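Local coordinates for protein geranyltranstransferase (Methylococcus capsulatus, PDB 3TS7) that probably makes farnesyl diphosphate by magnesium-dependent condensation of an allylic diphosphate, such as geranyl diphosphate, with isopentenyl diphosphate, at residues Phe211-His216 and Ser279-Gly284; Leu56-Thr61 and Arg193-Leu198; Asp229-Glu234 and Asn255-Leu260. All coordinates share one frame; numbering follows the deposited sequence.

Contact 1 of 3, residues Phe211-His216 and Ser279-Gly284; sequences FDRLDH and SLAGFG
Arg213 and Ser279 bury the most surface here, and they do it largely through one carbonyl. The Arg213 chain is extended from CG to NE and runs past the peptide oxygen of Ser279: CB lies 3.3 Å from Ser279 O, CD also stays close, and at the far end Arg213 NH2 gives Ser279 O a weak but nearly straight hydrogen bond (3.3 Å, 171° at the hydrogen). A long, flexible residue suits this place because its methylenes can flank the carbonyl while the guanidinium, with Ser279 O at its edge, returns to it. The stronger tie of that group is the salt bridge from NE to Glu209, one turn earlier. Gly282 N lies over one face of the guanidinium, 3.6 Å from Arg213 NH2; glycine suits the place because its bare CA lets the guanidinium lie close over the backbone.

Ser279 CB lies 3.3 Å from Arg213 O. Serine fits because its short hydroxyl turns back to bond Ala275 O; it also meets the edge of the His216 ring, with Ser279 OG 3.3 Å from His216 CD2.

All of this belongs to the all-helical isoprenoid synthase fold, in which helix 208-237 is approached here by the loop joining helix 262-279 to helix 288-298. Leu214 supplies the apolar half. With CG beside the backbone N (chi1 -75°), its branches are carried to the loop: Leu214 CD2 meets Leu280 CD2 at 4.0 Å and Leu214 CD1 reaches Phe283 CZ at 3.8 Å, Leu214 crossing each of them at about a right angle. A branched leucine serves well, since one methyl reaches both Leu280 and the rim of the Phe283 ring, the other the ring alone. Leu290 and Ile65, from two other helices, also touch Leu214, and Ile65 touches Phe283 as well.

Contact 2 of 3, residues Leu56-Thr61 and Arg193-Leu198; sequences LLTYAT and RASVRL
Thr58 and Ser195 mark the place where two helices of the core come together, their CA atoms only 5.1 Å apart. The segments 56-61 and 193-198 run in broadly the same direction, with a signed crossing angle of -31°, and their axes approach to 7.8 Å. So close a passage depends on short side chains at the crossing, and a threonine beside a serine meets that need. Thr58 CA itself comes within 3.5 Å of Ser195 O in a CA-H...O contact.

The hydroxyl of Thr58 stands 2.9 Å from the same oxygen, Thr58 OG1 to Ser195 O, yet Arg54 O on its own helix competes for the single proton, so the bond across is not settled. Ser195 presents its CB to Thr58 OG1, while its own hydroxyl is bonded to Leu191 O.

Val196 lies against Leu57 and Thr61, four residues apart. Val196 CG2 touches both, at 4.2 Å from Leu57 CB and 3.5 Å from Thr61 OG1, and Val196 CG1 lies against both the hydroxyl and the methyl of Thr61. A beta-branched valine, with two methyls close to its backbone, suits so narrow a space. Thr61 places OG1 beside its own backbone N (chi1 -60°), which lets the hydroxyl turn back to donate to Leu57 O at 2.7 Å, tilted 27° from the carbonyl plane. Thr61 N reaches that oxygen from the other face, so two donors grip it.

The chemistry implies that hydroxyls can be buried here at little cost: those of Ser195 and Thr61 are bonded within their own helices and can lie against the neighbouring one, while that of Thr58 may be shared between the two helices.

Contact 3 of 3, residues Asp229-Glu234 and Asn255-Leu260; sequences DDILDE and NYPALL
Asn255 starts the second segment by laying its CB 3.2 Å from Asp230 OD2. As the N-cap of helix 256-260, its OD1 accepts from Ala258 N at 3.0 Å, with the donor above the amide's carbonyl plane, while ND2 is bonded to Lys253 O. Tyr256 gives the bond that joins the segments: Tyr256 N to Asp230 OD2, 3.1 Å and 164° at the hydrogen, met on the anti side of the carboxylate. The same oxygen lies at the edge of the Tyr256 ring, 3.2 Å from CD2. The ring also packs on Leu223 and Ile227. Pro257, lacking an N-H and rigid, suits a first turn; its CD meets Asp230 CB at 3.6 Å, and CG meets Glu234 CB at 3.9 Å. The two helices run nearly perpendicular, at 84°.

Asp229, Asp230 and Asp233 form the DDxxD pattern of the family's second aspartate-rich motif, which in relatives binds magnesium. With an alanine in place of Asp230, Tyr256 N would probably lose this acceptor and the short helix its tie to helix 208-237. The chemistry is thus consistent with a carboxylate steadied on one side by the N-terminal N-H of a helix.

Overall arrangement
Contact 2 is the core contact, its centre about 9 Å from the centre of the chain with every touching residue buried; the centres of contacts 1 and 3 lie about 19 and 21 Å from it, and both are partly buried. Contacts 1 and 3 share helix 208-237 but use different portions of it, their centres about 28 Å apart. Contacts 1 and 2 touch, through the Asp215–Arg193 salt bridge and the packing of Leu214 on Val196 and Thr61. Chemistry follows position: small hydroxyl and aliphatic side chains inside, in contact 1 an arginine along a partly exposed loop backed by a leucine–phenylalanine patch, and in contact 3 a carboxylate meeting a helix start, at the aspartate-rich motif.

Contact 1 of 3, residues Phe211-His216 and Ser279-Gly284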
loop_
_atom_site.group_PDB
_atom_site.type_symbol
_atom_site.label_atom_id
_atom_site.label_comp_id
_atom_site.label_asym_id
_atom_site.label_seq_id
_atom_site.Cartn_x
_atom_site.Cartn_y
_atom_site.Cartn_z
ATOM N N PHE B 211 -20.529 -15.721 -5.281
ATOM C CA PHE B 211 -19.466 -15.072 -4.487
ATOM C C PHE B 211 -19.075 -15.981 -3.319
ATOM O O PHE B 211 -17.897 -16.345 -3.192
ATOM C CB PHE B 211 -19.941 -13.751 -3.874
ATOM C CG PHE B 211 -19.802 -12.550 -4.773
ATOM C CD1 PHE B 211 -20.871 -12.130 -5.562
ATOM C CD2 PHE B 211 -18.622 -11.797 -4.781
ATOM C CE1 PHE B 211 -20.771 -10.987 -6.383
ATOM C CE2 PHE B 211 -18.504 -10.645 -5.586
ATOM C CZ PHE B 211 -19.582 -10.244 -6.400
ATOM N N ASP B 212 -20.072 -16.306 -2.488
ATOM C CA ASP B 212 -19.880 -17.045 -1.212
ATOM C C ASP B 212 -19.268 -18.409 -1.428
ATOM O O ASP B 212 -18.363 -18.800 -0.701
ATOM C CB ASP B 212 -21.204 -17.204 -0.444
ATOM C CG ASP B 212 -21.841 -15.869 -0.073
ATOM O OD1 ASP B 212 -23.001 -15.880 0.388
ATOM O OD2 ASP B 212 -21.200 -14.807 -0.251
ATOM N N ARG B 213 -19.751 -19.144 -2.437
ATOM C CA ARG B 213 -19.185 -20.475 -2.720
ATOM C C ARG B 213 -17.741 -20.403 -3.159
ATOM O O ARG B 213 -16.903 -21.194 -2.728
ATOM C CB ARG B 213 -19.988 -21.211 -3.797
ATOM C CG ARG B 213 -21.347 -21.699 -3.353
ATOM C CD ARG B 213 -22.039 -22.428 -4.524
ATOM N NE ARG B 213 -23.288 -23.054 -4.102
ATOM C CZ ARG B 213 -23.403 -24.316 -3.693
ATOM N NH1 ARG B 213 -24.590 -24.784 -3.322
ATOM N NH2 ARG B 213 -22.340 -25.114 -3.654
ATOM N N LEU B 214 -17.439 -19.445 -4.020
ATOM C CA LEU B 214 -16.093 -19.346 -4.545
ATOM C C LEU B 214 -15.138 -18.812 -3.481
ATOM O O LEU B 214 -13.965 -19.199 -3.449
ATOM C CB LEU B 214 -16.061 -18.469 -5.806
ATOM C CG LEU B 214 -16.621 -19.142 -7.063
ATOM C CD1 LEU B 214 -16.987 -18.095 -8.128
ATOM C CD2 LEU B 214 -15.620 -20.137 -7.600
ATOM N N ASP B 215 -15.632 -17.906 -2.659
ATOM C CA ASP B 215 -14.905 -17.507 -1.435
ATOM C C ASP B 215 -14.615 -18.690 -0.498
ATOM O O ASP B 215 -13.473 -18.853 -0.028
ATOM C CB ASP B 215 -15.658 -16.422 -0.673
ATOM C CG ASP B 215 -14.868 -15.937 0.527
ATOM O OD1 ASP B 215 -13.744 -15.404 0.345
ATOM O OD2 ASP B 215 -15.346 -16.133 1.645
ATOM N N HIS B 216 -15.626 -19.527 -0.246
ATOM C CA HIS B 216 -15.392 -20.769 0.542
ATOM C C HIS B 216 -14.400 -21.711 -0.114
ATOM O O HIS B 216 -13.542 -22.277 0.571
ATOM C CB HIS B 216 -16.706 -21.494 0.896
ATOM C CG HIS B 216 -16.572 -22.408 2.077
ATOM N ND1 HIS B 216 -16.274 -21.946 3.343
ATOM C CD2 HIS B 216 -16.659 -23.755 2.183
ATOM C CE1 HIS B 216 -16.193 -22.968 4.177
ATOM N NE2 HIS B 216 -16.426 -24.076 3.500
ATOM N N SER B 279 -17.840 -26.821 -2.418
ATOM C CA SER B 279 -18.149 -25.422 -2.715
ATOM C C SER B 279 -18.481 -25.208 -4.198
ATOM O O SER B 279 -19.240 -24.321 -4.543
ATOM C CB SER B 279 -16.935 -24.511 -2.377
ATOM O OG SER B 279 -16.574 -24.600 -1.006
ATOM N N LEU B 280 -17.870 -25.997 -5.063
ATOM C CA LEU B 280 -18.082 -25.885 -6.502
ATOM C C LEU B 280 -19.331 -26.610 -7.055
ATOM O O LEU B 280 -19.564 -26.601 -8.267
ATOM C CB LEU B 280 -16.819 -26.345 -7.227
ATOM C CG LEU B 280 -15.518 -25.632 -6.832
ATOM C CD1 LEU B 280 -14.343 -26.317 -7.482
ATOM C CD2 LEU B 280 -15.549 -24.126 -7.168
ATOM N N ALA B 281 -20.141 -27.200 -6.177
ATOM C CA ALA B 281 -21.391 -27.892 -6.583
ATOM C C ALA B 281 -22.392 -26.999 -7.337
ATOM O O ALA B 281 -23.289 -27.491 -8.037
ATOM C CB ALA B 281 -22.076 -28.526 -5.343
ATOM N N GLY B 282 -22.241 -25.684 -7.215
ATOM C CA GLY B 282 -23.109 -24.759 -7.941
ATOM C C GLY B 282 -22.651 -24.523 -9.372
ATOM O O GLY B 282 -23.273 -23.764 -10.117
ATOM N N PHE B 283 -21.571 -25.176 -9.763
ATOM C CA PHE B 283 -21.040 -25.047 -11.111
ATOM C C PHE B 283 -20.929 -26.400 -11.795
ATOM O O PHE B 283 -20.767 -27.421 -11.133
ATOM C CB PHE B 283 -19.667 -24.399 -11.057
ATOM C CG PHE B 283 -19.671 -23.031 -10.425
ATOM C CD1 PHE B 283 -19.422 -22.878 -9.057
ATOM C CD2 PHE B 283 -19.944 -21.905 -11.192
ATOM C CE1 PHE B 283 -19.450 -21.599 -8.463
ATOM C CE2 PHE B 283 -19.961 -20.634 -10.614
ATOM C CZ PHE B 283 -19.721 -20.478 -9.259
ATOM N N GLY B 284 -20.982 -26.390 -13.125
ATOM C CA GLY B 284 -20.817 -27.603 -13.917
ATOM C C GLY B 284 -19.387 -27.795 -14.375
ATOM O O GLY B 284 -18.453 -27.443 -13.631
#

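Contact 2 of 3, residues Leu56-Thr61 and Arg193-Leu198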
loop_
_atom_site.group_PDB
_atom_site.type_symbol
_atom_site.label_atom_id
_atom_site.label_comp_id
_atom_site.label_asym_id
_atom_site.label_seq_id
_atom_site.Cartn_x
_atom_site.Cartn_y
_atom_site.Cartn_z
ATOM N N LEU B 56 -3.319 -16.959 -11.107
ATOM C CA LEU B 56 -3.967 -18.172 -11.636
ATOM C C LEU B 56 -5.360 -18.304 -11.056
ATOM O O LEU B 56 -6.311 -18.546 -11.794
ATOM C CB LEU B 56 -3.155 -19.421 -11.334
ATOM C CG LEU B 56 -1.859 -19.622 -12.115
ATOM C CD1 LEU B 56 -1.074 -20.786 -11.520
ATOM C CD2 LEU B 56 -2.128 -19.832 -13.582
ATOM N N LEU B 57 -5.487 -18.101 -9.744
ATOM C CA LEU B 57 -6.802 -18.057 -9.112
ATOM C C LEU B 57 -7.703 -16.986 -9.714
ATOM O O LEU B 57 -8.871 -17.241 -9.939
ATOM C CB LEU B 57 -6.681 -17.836 -7.608
ATOM C CG LEU B 57 -6.197 -19.077 -6.859
ATOM C CD1 LEU B 57 -5.781 -18.682 -5.453
ATOM C CD2 LEU B 57 -7.301 -20.132 -6.844
ATOM N N THR B 58 -7.172 -15.785 -9.970
ATOM C CA THR B 58 -7.979 -14.739 -10.611
ATOM C C THR B 58 -8.433 -15.166 -12.026
ATOM O O THR B 58 -9.624 -15.107 -12.341
ATOM C CB THR B 58 -7.230 -13.385 -10.658
ATOM O OG1 THR B 58 -6.885 -13.000 -9.316
ATOM C CG2 THR B 58 -8.126 -12.308 -11.254
ATOM N N TYR B 59 -7.487 -15.601 -12.851
ATOM C CA TYR B 59 -7.811 -15.996 -14.218
ATOM C C TYR B 59 -8.735 -17.224 -14.242
ATOM O O TYR B 59 -9.706 -17.252 -14.987
ATOM C CB TYR B 59 -6.541 -16.262 -15.028
ATOM C CG TYR B 59 -5.729 -15.020 -15.414
ATOM C CD1 TYR B 59 -6.316 -13.943 -16.091
ATOM C CD2 TYR B 59 -4.365 -14.960 -15.135
ATOM C CE1 TYR B 59 -5.550 -12.818 -16.459
ATOM C CE2 TYR B 59 -3.601 -13.860 -15.491
ATOM C CZ TYR B 59 -4.197 -12.798 -16.156
ATOM O OH TYR B 59 -3.396 -11.731 -16.487
ATOM N N ALA B 60 -8.459 -18.217 -13.398
ATOM C CA ALA B 60 -9.286 -19.437 -13.383
ATOM C C ALA B 60 -10.691 -19.170 -12.901
ATOM O O ALA B 60 -11.636 -19.723 -13.447
ATOM C CB ALA B 60 -8.628 -20.544 -12.542
ATOM N N THR B 61 -10.834 -18.322 -11.884
ATOM C CA THR B 61 -12.156 -17.931 -11.401
ATOM C C THR B 61 -12.931 -17.183 -12.490
ATOM O O THR B 61 -14.103 -17.451 -12.709
ATOM C CB THR B 61 -12.053 -17.041 -10.139
ATOM O OG1 THR B 61 -11.391 -17.779 -9.104
ATOM C CG2 THR B 61 -13.418 -16.598 -9.653
ATOM N N ARG B 193 -8.235 -15.284 -1.049
ATOM C CA ARG B 193 -9.651 -15.016 -1.221
ATOM C C ARG B 193 -9.887 -13.730 -1.994
ATOM O O ARG B 193 -10.856 -13.644 -2.753
ATOM C CB ARG B 193 -10.359 -14.928 0.130
ATOM C CG ARG B 193 -10.347 -16.289 0.892
ATOM C CD ARG B 193 -10.566 -16.081 2.350
ATOM N NE ARG B 193 -11.972 -15.851 2.653
ATOM C CZ ARG B 193 -12.474 -15.851 3.883
ATOM N NH1 ARG B 193 -13.765 -15.658 4.061
ATOM N NH2 ARG B 193 -11.679 -16.052 4.938
ATOM N N ALA B 194 -9.006 -12.738 -1.811
ATOM C CA ALA B 194 -9.141 -11.476 -2.584
ATOM C C ALA B 194 -8.982 -11.769 -4.048
ATOM O O ALA B 194 -9.708 -11.210 -4.850
ATOM C CB ALA B 194 -8.081 -10.431 -2.143
ATOM N N SER B 195 -8.040 -12.639 -4.401
ATOM C CA SER B 195 -7.782 -12.956 -5.813
ATOM C C SER B 195 -9.017 -13.515 -6.517
ATOM O O SER B 195 -9.268 -13.232 -7.696
ATOM C CB SER B 195 -6.641 -13.950 -5.926
ATOM O OG SER B 195 -5.541 -13.469 -5.197
ATOM N N VAL B 196 -9.804 -14.270 -5.755
ATOM C CA VAL B 196 -11.013 -14.883 -6.257
ATOM C C VAL B 196 -12.149 -13.871 -6.297
ATOM O O VAL B 196 -12.882 -13.803 -7.292
ATOM C CB VAL B 196 -11.362 -16.165 -5.419
ATOM C CG1 VAL B 196 -12.783 -16.640 -5.685
ATOM C CG2 VAL B 196 -10.368 -17.246 -5.751
ATOM N N ARG B 197 -12.277 -13.075 -5.233
ATOM C CA ARG B 197 -13.328 -12.089 -5.137
ATOM C C ARG B 197 -13.181 -10.991 -6.210
ATOM O O ARG B 197 -14.187 -10.527 -6.740
ATOM C CB ARG B 197 -13.372 -11.480 -3.738
ATOM C CG ARG B 197 -14.336 -10.330 -3.591
ATOM C CD ARG B 197 -14.542 -9.935 -2.143
ATOM N NE ARG B 197 -15.336 -8.712 -2.039
ATOM C CZ ARG B 197 -16.658 -8.652 -2.125
ATOM N NH1 ARG B 197 -17.376 -9.751 -2.331
ATOM N NH2 ARG B 197 -17.261 -7.480 -2.017
ATOM N N LEU B 198 -11.942 -10.605 -6.529
ATOM C CA LEU B 198 -11.699 -9.594 -7.574
ATOM C C LEU B 198 -12.295 -10.008 -8.919
ATOM O O LEU B 198 -12.946 -9.191 -9.591
ATOM C CB LEU B 198 -10.203 -9.338 -7.758
ATOM C CG LEU B 198 -9.465 -8.603 -6.617
ATOM C CD1 LEU B 198 -8.113 -8.128 -7.027
ATOM C CD2 LEU B 198 -10.282 -7.471 -6.166
#

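Contact 3 of 3, residues Asp229-Glu234 and Asn255-Leu260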
loop_
_atom_site.group_PDB
_atom_site.type_symbol
_atom_site.label_atom_id
_atom_site.label_comp_id
_atom_site.label_asym_id
_atom_site.label_seq_id
_atom_site.Cartn_x
_atom_site.Cartn_y
_atom_site.Cartn_z
ATOM N N ASP B 229 2.048 -27.904 3.381
ATOM C CA ASP B 229 3.414 -27.399 3.565
ATOM C C ASP B 229 4.043 -27.947 4.843
ATOM O O ASP B 229 5.191 -28.386 4.830
ATOM C CB ASP B 229 3.450 -25.865 3.611
ATOM C CG ASP B 229 3.426 -25.224 2.224
ATOM O OD1 ASP B 229 3.225 -23.989 2.146
ATOM O OD2 ASP B 229 3.605 -25.946 1.218
ATOM N N ASP B 230 3.289 -27.910 5.937
ATOM C CA ASP B 230 3.769 -28.424 7.221
ATOM C C ASP B 230 4.016 -29.930 7.188
ATOM O O ASP B 230 5.028 -30.389 7.711
ATOM C CB ASP B 230 2.795 -28.067 8.346
ATOM C CG ASP B 230 2.859 -26.602 8.722
ATOM O OD1 ASP B 230 3.644 -25.870 8.085
ATOM O OD2 ASP B 230 2.125 -26.180 9.638
ATOM N N ILE B 231 3.103 -30.669 6.548
ATOM C CA ILE B 231 3.198 -32.120 6.415
ATOM C C ILE B 231 4.471 -32.531 5.678
ATOM O O ILE B 231 5.179 -33.439 6.127
ATOM C CB ILE B 231 1.934 -32.725 5.768
ATOM C CG1 ILE B 231 0.758 -32.585 6.729
ATOM C CG2 ILE B 231 2.140 -34.200 5.410
ATOM C CD1 ILE B 231 -0.591 -32.768 6.087
ATOM N N LEU B 232 4.784 -31.833 4.587
ATOM C CA LEU B 232 5.976 -32.152 3.798
ATOM C C LEU B 232 7.266 -31.804 4.552
ATOM O O LEU B 232 8.259 -32.529 4.464
ATOM C CB LEU B 232 5.916 -31.498 2.410
ATOM C CG LEU B 232 4.777 -31.990 1.496
ATOM C CD1 LEU B 232 4.490 -30.995 0.369
ATOM C CD2 LEU B 232 5.024 -33.384 0.933
ATOM N N ASP B 233 7.214 -30.715 5.314
ATOM C CA ASP B 233 8.277 -30.324 6.239
ATOM C C ASP B 233 8.521 -31.365 7.337
ATOM O O ASP B 233 9.672 -31.730 7.595
ATOM C CB ASP B 233 7.942 -28.974 6.884
ATOM C CG ASP B 233 8.445 -27.798 6.081
ATOM O OD1 ASP B 233 8.992 -27.999 4.975
ATOM O OD2 ASP B 233 8.297 -26.660 6.566
ATOM N N GLU B 234 7.439 -31.823 7.976
ATOM C CA GLU B 234 7.498 -32.834 9.034
ATOM C C GLU B 234 8.052 -34.158 8.512
ATOM O O GLU B 234 8.907 -34.773 9.155
ATOM C CB GLU B 234 6.116 -33.036 9.668
ATOM C CG GLU B 234 5.869 -34.412 10.323
ATOM C CD GLU B 234 6.494 -34.565 11.695
ATOM O OE1 GLU B 234 6.884 -33.545 12.304
ATOM O OE2 GLU B 234 6.584 -35.715 12.175
ATOM N N ASN B 255 2.965 -25.517 14.286
ATOM C CA ASN B 255 2.625 -26.138 13.016
ATOM C C ASN B 255 1.535 -27.180 13.226
ATOM O O ASN B 255 1.224 -27.559 14.369
ATOM C CB ASN B 255 3.860 -26.743 12.324
ATOM C CG ASN B 255 4.565 -27.790 13.176
ATOM O OD1 ASN B 255 4.312 -28.985 13.044
ATOM N ND2 ASN B 255 5.441 -27.342 14.060
ATOM N N TYR B 256 0.944 -27.619 12.120
ATOM C CA TYR B 256 -0.190 -28.529 12.174
ATOM C C TYR B 256 0.140 -29.952 12.668
ATOM O O TYR B 256 -0.604 -30.477 13.499
ATOM C CB TYR B 256 -0.941 -28.551 10.833
ATOM C CG TYR B 256 -1.704 -27.279 10.518
ATOM C CD1 TYR B 256 -3.011 -27.098 10.984
ATOM C CD2 TYR B 256 -1.118 -26.255 9.751
ATOM C CE1 TYR B 256 -3.726 -25.925 10.703
ATOM C CE2 TYR B 256 -1.831 -25.067 9.457
ATOM C CZ TYR B 256 -3.138 -24.924 9.933
ATOM O OH TYR B 256 -3.870 -23.789 9.651
ATOM N N PRO B 257 1.230 -30.587 12.161
ATOM C CA PRO B 257 1.488 -31.928 12.710
ATOM C C PRO B 257 1.955 -31.929 14.172
ATOM O O PRO B 257 1.679 -32.890 14.879
ATOM C CB PRO B 257 2.594 -32.482 11.803
ATOM C CG PRO B 257 2.556 -31.626 10.566
ATOM C CD PRO B 257 2.157 -30.285 11.054
ATOM N N ALA B 258 2.643 -30.880 14.621
ATOM C CA ALA B 258 3.017 -30.776 16.046
ATOM C C ALA B 258 1.778 -30.691 16.927
ATOM O O ALA B 258 1.699 -31.340 17.963
ATOM C CB ALA B 258 3.940 -29.589 16.308
ATOM N N LEU B 259 0.798 -29.918 16.483
ATOM C CA LEU B 259 -0.444 -29.736 17.199
ATOM C C LEU B 259 -1.395 -30.946 17.146
ATOM O O LEU B 259 -2.068 -31.260 18.133
ATOM C CB LEU B 259 -1.147 -28.530 16.600
ATOM C CG LEU B 259 -2.347 -27.965 17.321
ATOM C CD1 LEU B 259 -1.914 -27.620 18.720
ATOM C CD2 LEU B 259 -2.783 -26.726 16.560
ATOM N N LEU B 260 -1.468 -31.610 15.996
ATOM C CA LEU B 260 -2.527 -32.600 15.787
ATOM C C LEU B 260 -2.017 -34.021 15.616
ATOM O O LEU B 260 -2.812 -34.951 15.588
ATOM C CB LEU B 260 -3.381 -32.224 14.568
ATOM C CG LEU B 260 -4.081 -30.867 14.546
ATOM C CD1 LEU B 260 -4.430 -30.477 13.114
ATOM C CD2 LEU B 260 -5.322 -30.870 15.424
#